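Long-range contact in intracellular sulfur oxidation protein DsrF (Allochromatium vinosum, PDB 2HY5), which is of unknown function but could take part in the oxidation of intracellular sulfur, as one partner in the DsrEFH complex: residues B[39-51]-B[79-92]. Numbering follows the deposited sequence.
Sequences VCVLFLDDGVYQL and RIYVDRDSLEARGL
Val41 and Phe43 bond through their backbones to strand 79-83, which runs parallel to strand 39-43. Val41 N donates to Arg79 O and Tyr81 N to Val41 O. Phe43 N then donates to Tyr81 O, and Asp83 N to Phe43 O at 3.1 Å.

Past the strands, side chains take over the polar contacts. Asp45 N donates to Ser86 OG at 2.8 Å. That hydroxyl donates in turn to the anti lone pair of Asp83 OD2, the N-cap acceptor that also receives Ser86 N. Arg90 forms a side-on salt bridge with Asp46. Arg90 NE meets Asp46 OD1 nearly along its C-O axis and Arg90 NH2 meets it from above the carboxylate plane, each at 2.9 Å. The carboxylate stands 84° from the guanidinium plane. Arg90 NH1 also donates to Ser86 O, so three bonds fix the guanidinium's rotation. Two waters link Arg90 to Asp45 OD1.

Apolar contacts fill in along the strands and beside Arg90. With CG anti to the carbonyl carbon (chi1 -62°) and the chain extended at chi2 (168°), Arg90 CD lies over one face of the Tyr49 ring, 3.8 Å from its centroid, a CH-pi contact. Without the guanidinium, as with an alanine here, Asp46 OD1 would probably lose its cationic mate, and Ser86 O this donor. Val48 CG1 touches both Val82 CG1 (3.7 Å) and Ser86 CB, while its CG2 meets Arg90 CD. Phe43 CE1 lies 3.8 Å from Ile80 CG2. On the other side of the sheet, Leu42 CD1 packs on Tyr81 CB and Cys40 CB meets the edge of the Tyr81 ring.

Asp45 OD2 forms a salt bridge with Arg13, and Asp46 OD2 bonds to Ser10 of a DsrH chain, whose Tyr38 stacks on Tyr49. The pair lies inside a five-stranded parallel sheet, between strands 7-12 and 115-118, and helix 120-129 packs on Leu42 and Tyr81.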
ATOM      1  N   VAL B  39     -26.570   0.318 -10.736  1.00 15.73           N
ATOM      2  CA  VAL B  39     -25.229   0.748 -10.358  1.00 14.02           C
ATOM      3  C   VAL B  39     -25.038   2.227 -10.041  1.00 13.43           C
ATOM      4  O   VAL B  39     -25.663   3.095 -10.635  1.00 12.77           O
ATOM      5  CB  VAL B  39     -24.223   0.391 -11.482  1.00 17.49           C
ATOM      6  CG1 VAL B  39     -22.829   0.894 -11.129  1.00 18.87           C
ATOM      7  CG2 VAL B  39     -24.217  -1.110 -11.712  1.00 16.22           C
ATOM      8  N   CYS B  40     -24.163   2.501  -9.082  1.00 13.80           N
ATOM      9  CA  CYS B  40     -23.824   3.875  -8.753  1.00 12.32           C
ATOM     10  C   CYS B  40     -22.335   3.886  -8.456  1.00 10.44           C
ATOM     11  O   CYS B  40     -21.790   2.934  -7.893  1.00  9.08           O
ATOM     12  CB  CYS B  40     -24.627   4.405  -7.559  1.00 18.68           C
ATOM     13  SG  CYS B  40     -24.309   3.635  -5.974  1.00 26.02           S
ATOM     14  N   VAL B  41     -21.672   4.953  -8.875  1.00  8.05           N
ATOM     15  CA  VAL B  41     -20.244   5.084  -8.659  1.00  8.07           C
ATOM     16  C   VAL B  41     -20.051   6.307  -7.786  1.00  7.50           C
ATOM     17  O   VAL B  41     -20.491   7.393  -8.139  1.00  9.38           O
ATOM     18  CB  VAL B  41     -19.502   5.282  -9.990  1.00  9.11           C
ATOM     19  CG1 VAL B  41     -18.000   5.299  -9.750  1.00 10.82           C
ATOM     20  CG2 VAL B  41     -19.879   4.177 -10.954  1.00 11.66           C
ATOM     21  N   LEU B  42     -19.413   6.116  -6.639  1.00  6.98           N
ATOM     22  CA  LEU B  42     -19.182   7.211  -5.708  1.00  7.33           C
ATOM     23  C   LEU B  42     -17.709   7.538  -5.579  1.00  7.54           C
ATOM     24  O   LEU B  42     -16.876   6.647  -5.415  1.00  8.10           O
ATOM     25  CB  LEU B  42     -19.734   6.851  -4.322  1.00 13.14           C
ATOM     26  CG  LEU B  42     -19.416   7.817  -3.173  1.00 15.31           C
ATOM     27  CD1 LEU B  42     -20.069   9.167  -3.434  1.00 14.72           C
ATOM     28  CD2 LEU B  42     -19.920   7.230  -1.858  1.00 17.29           C
ATOM     29  N   PHE B  43     -17.394   8.823  -5.659  1.00  7.90           N
ATOM     30  CA  PHE B  43     -16.024   9.279  -5.514  1.00  9.09           C
ATOM     31  C   PHE B  43     -15.992  10.038  -4.205  1.00  8.04           C
ATOM     32  O   PHE B  43     -16.687  11.038  -4.035  1.00  9.16           O
ATOM     33  CB  PHE B  43     -15.620  10.175  -6.686  1.00  6.92           C
ATOM     34  CG  PHE B  43     -15.607   9.460  -8.007  1.00  7.79           C
ATOM     35  CD1 PHE B  43     -16.782   9.275  -8.725  1.00  8.27           C
ATOM     36  CD2 PHE B  43     -14.422   8.927  -8.510  1.00  8.29           C
ATOM     37  CE1 PHE B  43     -16.785   8.568  -9.926  1.00 11.96           C
ATOM     38  CE2 PHE B  43     -14.412   8.218  -9.707  1.00 10.80           C
ATOM     39  CZ  PHE B  43     -15.596   8.038 -10.419  1.00  8.18           C
ATOM     40  N   LEU B  44     -15.191   9.530  -3.279  1.00  6.81           N
ATOM     41  CA  LEU B  44     -15.060  10.104  -1.951  1.00  8.15           C
ATOM     42  C   LEU B  44     -13.590  10.257  -1.583  1.00  7.22           C
ATOM     43  O   LEU B  44     -12.729   9.539  -2.100  1.00  7.01           O
ATOM     44  CB  LEU B  44     -15.763   9.187  -0.943  1.00 13.08           C
ATOM     45  CG  LEU B  44     -15.596   9.441   0.556  1.00 17.50           C
ATOM     46  CD1 LEU B  44     -16.260  10.757   0.938  1.00 18.82           C
ATOM     47  CD2 LEU B  44     -16.212   8.281   1.333  1.00 19.37           C
ATOM     48  N   ASP B  45     -13.304  11.187  -0.680  1.00  7.21           N
ATOM     49  CA  ASP B  45     -11.931  11.432  -0.253  1.00  7.20           C
ATOM     50  C   ASP B  45     -11.049  11.670  -1.480  1.00  5.93           C
ATOM     51  O   ASP B  45     -11.455  12.396  -2.387  1.00  6.29           O
ATOM     52  CB  ASP B  45     -11.420  10.253   0.583  1.00  9.83           C
ATOM     53  CG  ASP B  45     -12.170  10.111   1.908  1.00 16.13           C
ATOM     54  OD1 ASP B  45     -12.489  11.150   2.527  1.00 17.43           O
ATOM     55  OD2 ASP B  45     -12.433   8.969   2.340  1.00 17.80           O
ATOM     56  N   ASP B  46      -9.863  11.066  -1.535  1.00  9.23           N
ATOM     57  CA  ASP B  46      -8.993  11.292  -2.690  1.00  9.26           C
ATOM     58  C   ASP B  46      -9.569  10.760  -3.992  1.00  8.82           C
ATOM     59  O   ASP B  46      -9.039  11.031  -5.067  1.00  8.62           O
ATOM     60  CB  ASP B  46      -7.595  10.701  -2.465  1.00 10.91           C
ATOM     61  CG  ASP B  46      -6.719  11.583  -1.591  1.00 13.58           C
ATOM     62  OD1 ASP B  46      -7.071  12.762  -1.383  1.00 13.45           O
ATOM     63  OD2 ASP B  46      -5.669  11.092  -1.123  1.00 15.65           O
ATOM     64  N   GLY B  47     -10.657  10.006  -3.893  1.00  7.28           N
ATOM     65  CA  GLY B  47     -11.288   9.484  -5.090  1.00  6.36           C
ATOM     66  C   GLY B  47     -11.809  10.603  -5.979  1.00  6.29           C
ATOM     67  O   GLY B  47     -11.935  10.437  -7.194  1.00  6.77           O
ATOM     68  N   VAL B  48     -12.113  11.757  -5.389  1.00  7.57           N
ATOM     69  CA  VAL B  48     -12.617  12.864  -6.196  1.00  6.75           C
ATOM     70  C   VAL B  48     -11.550  13.342  -7.182  1.00  6.96           C
ATOM     71  O   VAL B  48     -11.864  13.949  -8.196  1.00  6.27           O
ATOM     72  CB  VAL B  48     -13.089  14.059  -5.324  1.00  8.49           C
ATOM     73  CG1 VAL B  48     -14.140  13.576  -4.315  1.00  9.43           C
ATOM     74  CG2 VAL B  48     -11.913  14.704  -4.614  1.00  9.21           C
ATOM     75  N   TYR B  49     -10.286  13.056  -6.880  1.00  6.56           N
ATOM     76  CA  TYR B  49      -9.190  13.453  -7.759  1.00  6.37           C
ATOM     77  C   TYR B  49      -9.202  12.633  -9.047  1.00  6.62           C
ATOM     78  O   TYR B  49      -8.582  13.010 -10.045  1.00  5.79           O
ATOM     79  CB  TYR B  49      -7.850  13.270  -7.038  1.00  5.97           C
ATOM     80  CG  TYR B  49      -7.480  14.406  -6.107  1.00  7.51           C
ATOM     81  CD1 TYR B  49      -6.952  14.151  -4.844  1.00  6.11           C
ATOM     82  CD2 TYR B  49      -7.604  15.734  -6.513  1.00  8.53           C
ATOM     83  CE1 TYR B  49      -6.549  15.185  -4.007  1.00  6.00           C
ATOM     84  CE2 TYR B  49      -7.206  16.777  -5.688  1.00  8.30           C
ATOM     85  CZ  TYR B  49      -6.678  16.495  -4.438  1.00  8.32           C
ATOM     86  OH  TYR B  49      -6.258  17.524  -3.636  1.00  9.59           O
ATOM     87  N   GLN B  50      -9.896  11.498  -9.025  1.00  6.24           N
ATOM     88  CA  GLN B  50      -9.969  10.662 -10.216  1.00  7.31           C
ATOM     89  C   GLN B  50     -10.713  11.370 -11.346  1.00  8.49           C
ATOM     90  O   GLN B  50     -10.532  11.049 -12.521  1.00  8.96           O
ATOM     91  CB  GLN B  50     -10.678   9.344  -9.902  1.00  6.99           C
ATOM     92  CG  GLN B  50      -9.899   8.397  -9.006  1.00  6.43           C
ATOM     93  CD  GLN B  50     -10.611   7.064  -8.835  1.00  5.56           C
ATOM     94  OE1 GLN B  50     -11.348   6.631  -9.719  1.00 10.12           O
ATOM     95  NE2 GLN B  50     -10.374   6.400  -7.713  1.00  9.42           N
ATOM     96  N   LEU B  51     -11.543  12.346 -10.991  1.00  7.80           N
ATOM     97  CA  LEU B  51     -12.331  13.060 -11.988  1.00  8.13           C
ATOM     98  C   LEU B  51     -11.833  14.435 -12.409  1.00  9.02           C
ATOM     99  O   LEU B  51     -12.574  15.177 -13.045  1.00  7.84           O
ATOM    100  CB  LEU B  51     -13.780  13.188 -11.512  1.00  9.66           C
ATOM    101  CG  LEU B  51     -14.559  11.890 -11.289  1.00  9.59           C
ATOM    102  CD1 LEU B  51     -15.965  12.222 -10.808  1.00 13.59           C
ATOM    103  CD2 LEU B  51     -14.609  11.093 -12.583  1.00 12.87           C
ATOM    104  N   ARG B  79     -25.858   6.941 -12.501  1.00 12.74           N
ATOM    105  CA  ARG B  79     -25.597   7.502 -11.182  1.00 13.05           C
ATOM    106  C   ARG B  79     -24.122   7.593 -10.802  1.00 10.78           C
ATOM    107  O   ARG B  79     -23.505   6.603 -10.413  1.00 12.25           O
ATOM    108  CB  ARG B  79     -26.342   6.688 -10.121  1.00 24.88           C
ATOM    109  CG  ARG B  79     -27.844   6.638 -10.323  1.00 30.65           C
ATOM    110  CD  ARG B  79     -28.428   8.041 -10.385  1.00 35.28           C
ATOM    111  NE  ARG B  79     -29.867   8.026 -10.639  1.00 39.88           N
ATOM    112  CZ  ARG B  79     -30.606   9.115 -10.817  1.00 40.96           C
ATOM    113  NH1 ARG B  79     -30.046  10.315 -10.770  1.00 43.85           N
ATOM    114  NH2 ARG B  79     -31.908   9.005 -11.040  1.00 43.35           N
ATOM    115  N   ILE B  80     -23.574   8.797 -10.908  1.00  9.82           N
ATOM    116  CA  ILE B  80     -22.182   9.061 -10.564  1.00  8.24           C
ATOM    117  C   ILE B  80     -22.212  10.173  -9.522  1.00  7.68           C
ATOM    118  O   ILE B  80     -22.693  11.270  -9.792  1.00  9.31           O
ATOM    119  CB  ILE B  80     -21.385   9.502 -11.806  1.00 13.52           C
ATOM    120  CG1 ILE B  80     -21.354   8.351 -12.816  1.00 15.63           C
ATOM    121  CG2 ILE B  80     -19.975   9.910 -11.409  1.00 15.01           C
ATOM    122  CD1 ILE B  80     -20.610   8.669 -14.094  1.00 17.51           C
ATOM    123  N   TYR B  81     -21.719   9.871  -8.325  1.00  7.22           N
ATOM    124  CA  TYR B  81     -21.731  10.832  -7.226  1.00  7.46           C
ATOM    125  C   TYR B  81     -20.358  11.256  -6.741  1.00  8.62           C
ATOM    126  O   TYR B  81     -19.414  10.469  -6.734  1.00  7.43           O
ATOM    127  CB  TYR B  81     -22.501  10.254  -6.040  1.00  9.89           C
ATOM    128  CG  TYR B  81     -23.909   9.814  -6.365  1.00 12.64           C
ATOM    129  CD1 TYR B  81     -24.216   8.466  -6.551  1.00 14.69           C
ATOM    130  CD2 TYR B  81     -24.938  10.745  -6.475  1.00 15.60           C
ATOM    131  CE1 TYR B  81     -25.518   8.056  -6.836  1.00 15.72           C
ATOM    132  CE2 TYR B  81     -26.238  10.350  -6.760  1.00 16.19           C
ATOM    133  CZ  TYR B  81     -26.522   9.007  -6.938  1.00 16.61           C
ATOM    134  OH  TYR B  81     -27.812   8.622  -7.214  1.00 18.06           O
ATOM    135  N   VAL B  82     -20.270  12.508  -6.301  1.00  9.08           N
ATOM    136  CA  VAL B  82     -19.026  13.070  -5.790  1.00  8.62           C
ATOM    137  C   VAL B  82     -19.320  13.752  -4.460  1.00  8.45           C
ATOM    138  O   VAL B  82     -20.215  14.589  -4.374  1.00  8.02           O
ATOM    139  CB  VAL B  82     -18.437  14.102  -6.775  1.00 10.58           C
ATOM    140  CG1 VAL B  82     -17.119  14.642  -6.238  1.00 10.92           C
ATOM    141  CG2 VAL B  82     -18.228  13.446  -8.131  1.00 12.67           C
ATOM    142  N   ASP B  83     -18.566  13.381  -3.428  1.00  8.16           N
ATOM    143  CA  ASP B  83     -18.745  13.935  -2.086  1.00  7.15           C
ATOM    144  C   ASP B  83     -18.349  15.408  -2.026  1.00  9.11           C
ATOM    145  O   ASP B  83     -17.198  15.749  -2.253  1.00  8.36           O
ATOM    146  CB  ASP B  83     -17.913  13.132  -1.083  1.00 12.00           C
ATOM    147  CG  ASP B  83     -18.107  13.603   0.342  1.00 14.43           C
ATOM    148  OD1 ASP B  83     -19.256  13.549   0.832  1.00 18.29           O
ATOM    149  OD2 ASP B  83     -17.114  14.030   0.971  1.00 15.30           O
ATOM    150  N   ARG B  84     -19.298  16.279  -1.693  1.00  7.63           N
ATOM    151  CA  ARG B  84     -18.995  17.709  -1.647  1.00  9.01           C
ATOM    152  C   ARG B  84     -17.949  18.095  -0.605  1.00  7.41           C
ATOM    153  O   ARG B  84     -17.150  18.998  -0.834  1.00  8.50           O
ATOM    154  CB  ARG B  84     -20.279  18.531  -1.429  1.00 13.90           C
ATOM    155  CG  ARG B  84     -20.797  18.586  -0.003  1.00 18.44           C
ATOM    156  CD  ARG B  84     -22.174  19.255   0.036  1.00 19.04           C
ATOM    157  NE  ARG B  84     -22.156  20.635  -0.448  1.00 20.04           N
ATOM    158  CZ  ARG B  84     -21.840  21.690   0.300  1.00 22.12           C
ATOM    159  NH1 ARG B  84     -21.516  21.533   1.575  1.00 22.51           N
ATOM    160  NH2 ARG B  84     -21.848  22.908  -0.230  1.00 23.99           N
ATOM    161  N   ASP B  85     -17.944  17.419   0.536  1.00  8.12           N
ATOM    162  CA  ASP B  85     -16.975  17.739   1.578  1.00  9.85           C
ATOM    163  C   ASP B  85     -15.555  17.428   1.118  1.00  9.16           C
ATOM    164  O   ASP B  85     -14.618  18.164   1.432  1.00  9.05           O
ATOM    165  CB  ASP B  85     -17.306  16.968   2.854  1.00 20.36           C
ATOM    166  CG  ASP B  85     -18.591  17.448   3.500  1.00 26.28           C
ATOM    167  OD1 ASP B  85     -19.100  16.769   4.416  1.00 29.34           O
ATOM    168  OD2 ASP B  85     -19.089  18.520   3.094  1.00 27.79           O
ATOM    169  N   SER B  86     -15.404  16.341   0.368  1.00  9.12           N
ATOM    170  CA  SER B  86     -14.097  15.943  -0.150  1.00  9.16           C
ATOM    171  C   SER B  86     -13.571  16.987  -1.133  1.00  8.83           C
ATOM    172  O   SER B  86     -12.381  17.307  -1.135  1.00  8.12           O
ATOM    173  CB  SER B  86     -14.197  14.585  -0.838  1.00  9.47           C
ATOM    174  OG  SER B  86     -14.574  13.591   0.095  1.00  9.61           O
ATOM    175  N   LEU B  87     -14.458  17.513  -1.971  1.00  7.16           N
ATOM    176  CA  LEU B  87     -14.073  18.532  -2.937  1.00  9.43           C
ATOM    177  C   LEU B  87     -13.580  19.775  -2.212  1.00 10.51           C
ATOM    178  O   LEU B  87     -12.536  20.326  -2.553  1.00 11.31           O
ATOM    179  CB  LEU B  87     -15.260  18.908  -3.831  1.00 11.80           C
ATOM    180  CG  LEU B  87     -15.729  17.902  -4.878  1.00 12.44           C
ATOM    181  CD1 LEU B  87     -16.920  18.479  -5.633  1.00 12.31           C
ATOM    182  CD2 LEU B  87     -14.584  17.601  -5.842  1.00 13.35           C
ATOM    183  N   GLU B  88     -14.338  20.217  -1.213  1.00 11.48           N
ATOM    184  CA  GLU B  88     -13.981  21.409  -0.444  1.00 13.72           C
ATOM    185  C   GLU B  88     -12.644  21.260   0.272  1.00 12.90           C
ATOM    186  O   GLU B  88     -11.815  22.176   0.264  1.00 13.19           O
ATOM    187  CB  GLU B  88     -15.071  21.724   0.585  1.00 39.00           C
ATOM    188  CG  GLU B  88     -14.753  22.917   1.479  1.00 47.19           C
ATOM    189  CD  GLU B  88     -15.781  23.121   2.574  1.00 52.95           C
ATOM    190  OE1 GLU B  88     -15.969  22.200   3.401  1.00 57.14           O
ATOM    191  OE2 GLU B  88     -16.398  24.205   2.612  1.00 57.01           O
ATOM    192  N   ALA B  89     -12.436  20.108   0.902  1.00 11.95           N
ATOM    193  CA  ALA B  89     -11.198  19.861   1.625  1.00 11.38           C
ATOM    194  C   ALA B  89      -9.997  19.958   0.690  1.00 11.43           C
ATOM    195  O   ALA B  89      -8.873  20.212   1.123  1.00 11.34           O
ATOM    196  CB  ALA B  89     -11.248  18.483   2.279  1.00 13.23           C
ATOM    197  N   ARG B  90     -10.245  19.775  -0.600  1.00 10.00           N
ATOM    198  CA  ARG B  90      -9.176  19.816  -1.585  1.00 11.05           C
ATOM    199  C   ARG B  90      -9.194  21.096  -2.425  1.00 12.57           C
ATOM    200  O   ARG B  90      -8.480  21.211  -3.421  1.00 14.22           O
ATOM    201  CB  ARG B  90      -9.271  18.556  -2.450  1.00 11.33           C
ATOM    202  CG  ARG B  90      -9.065  17.306  -1.607  1.00 10.41           C
ATOM    203  CD  ARG B  90      -9.413  16.006  -2.304  1.00 10.83           C
ATOM    204  NE  ARG B  90      -9.066  14.864  -1.457  1.00 10.07           N
ATOM    205  CZ  ARG B  90      -9.678  14.564  -0.312  1.00 11.39           C
ATOM    206  NH1 ARG B  90     -10.682  15.312   0.133  1.00 12.60           N
ATOM    207  NH2 ARG B  90      -9.273  13.526   0.404  1.00 12.61           N
ATOM    208  N   GLY B  91     -10.001  22.062  -1.997  1.00 15.53           N
ATOM    209  CA  GLY B  91     -10.098  23.324  -2.707  1.00 16.33           C
ATOM    210  C   GLY B  91     -10.590  23.173  -4.132  1.00 17.15           C
ATOM    211  O   GLY B  91     -10.231  23.957  -5.012  1.00 17.30           O
ATOM    212  N   LEU B  92     -11.422  22.164  -4.365  1.00 12.67           N
ATOM    213  CA  LEU B  92     -11.954  21.924  -5.695  1.00 12.76           C
ATOM    214  C   LEU B  92     -13.438  22.244  -5.760  1.00 13.39           C
ATOM    215  O   LEU B  92     -14.125  22.268  -4.742  1.00 14.11           O
ATOM    216  CB  LEU B  92     -11.747  20.461  -6.097  1.00 12.93           C
ATOM    217  CG  LEU B  92     -10.324  19.905  -6.130  1.00 14.47           C
ATOM    218  CD1 LEU B  92     -10.385  18.427  -6.476  1.00 15.60           C
ATOM    219  CD2 LEU B  92      -9.485  20.661  -7.151  1.00 15.64           C
TER
HETATM  220  O   HOH W   1     -26.575   3.904 -12.778  1.00 21.32           O
HETATM  221  O   HOH W   2      -9.948  12.626   3.108  1.00 27.99           O
HETATM  222  O   HOH W   3     -12.074  14.402   2.611  1.00 31.25           O
HETATM  223  O   HOH W   4      -6.745  20.063  -4.765  1.00 17.88           O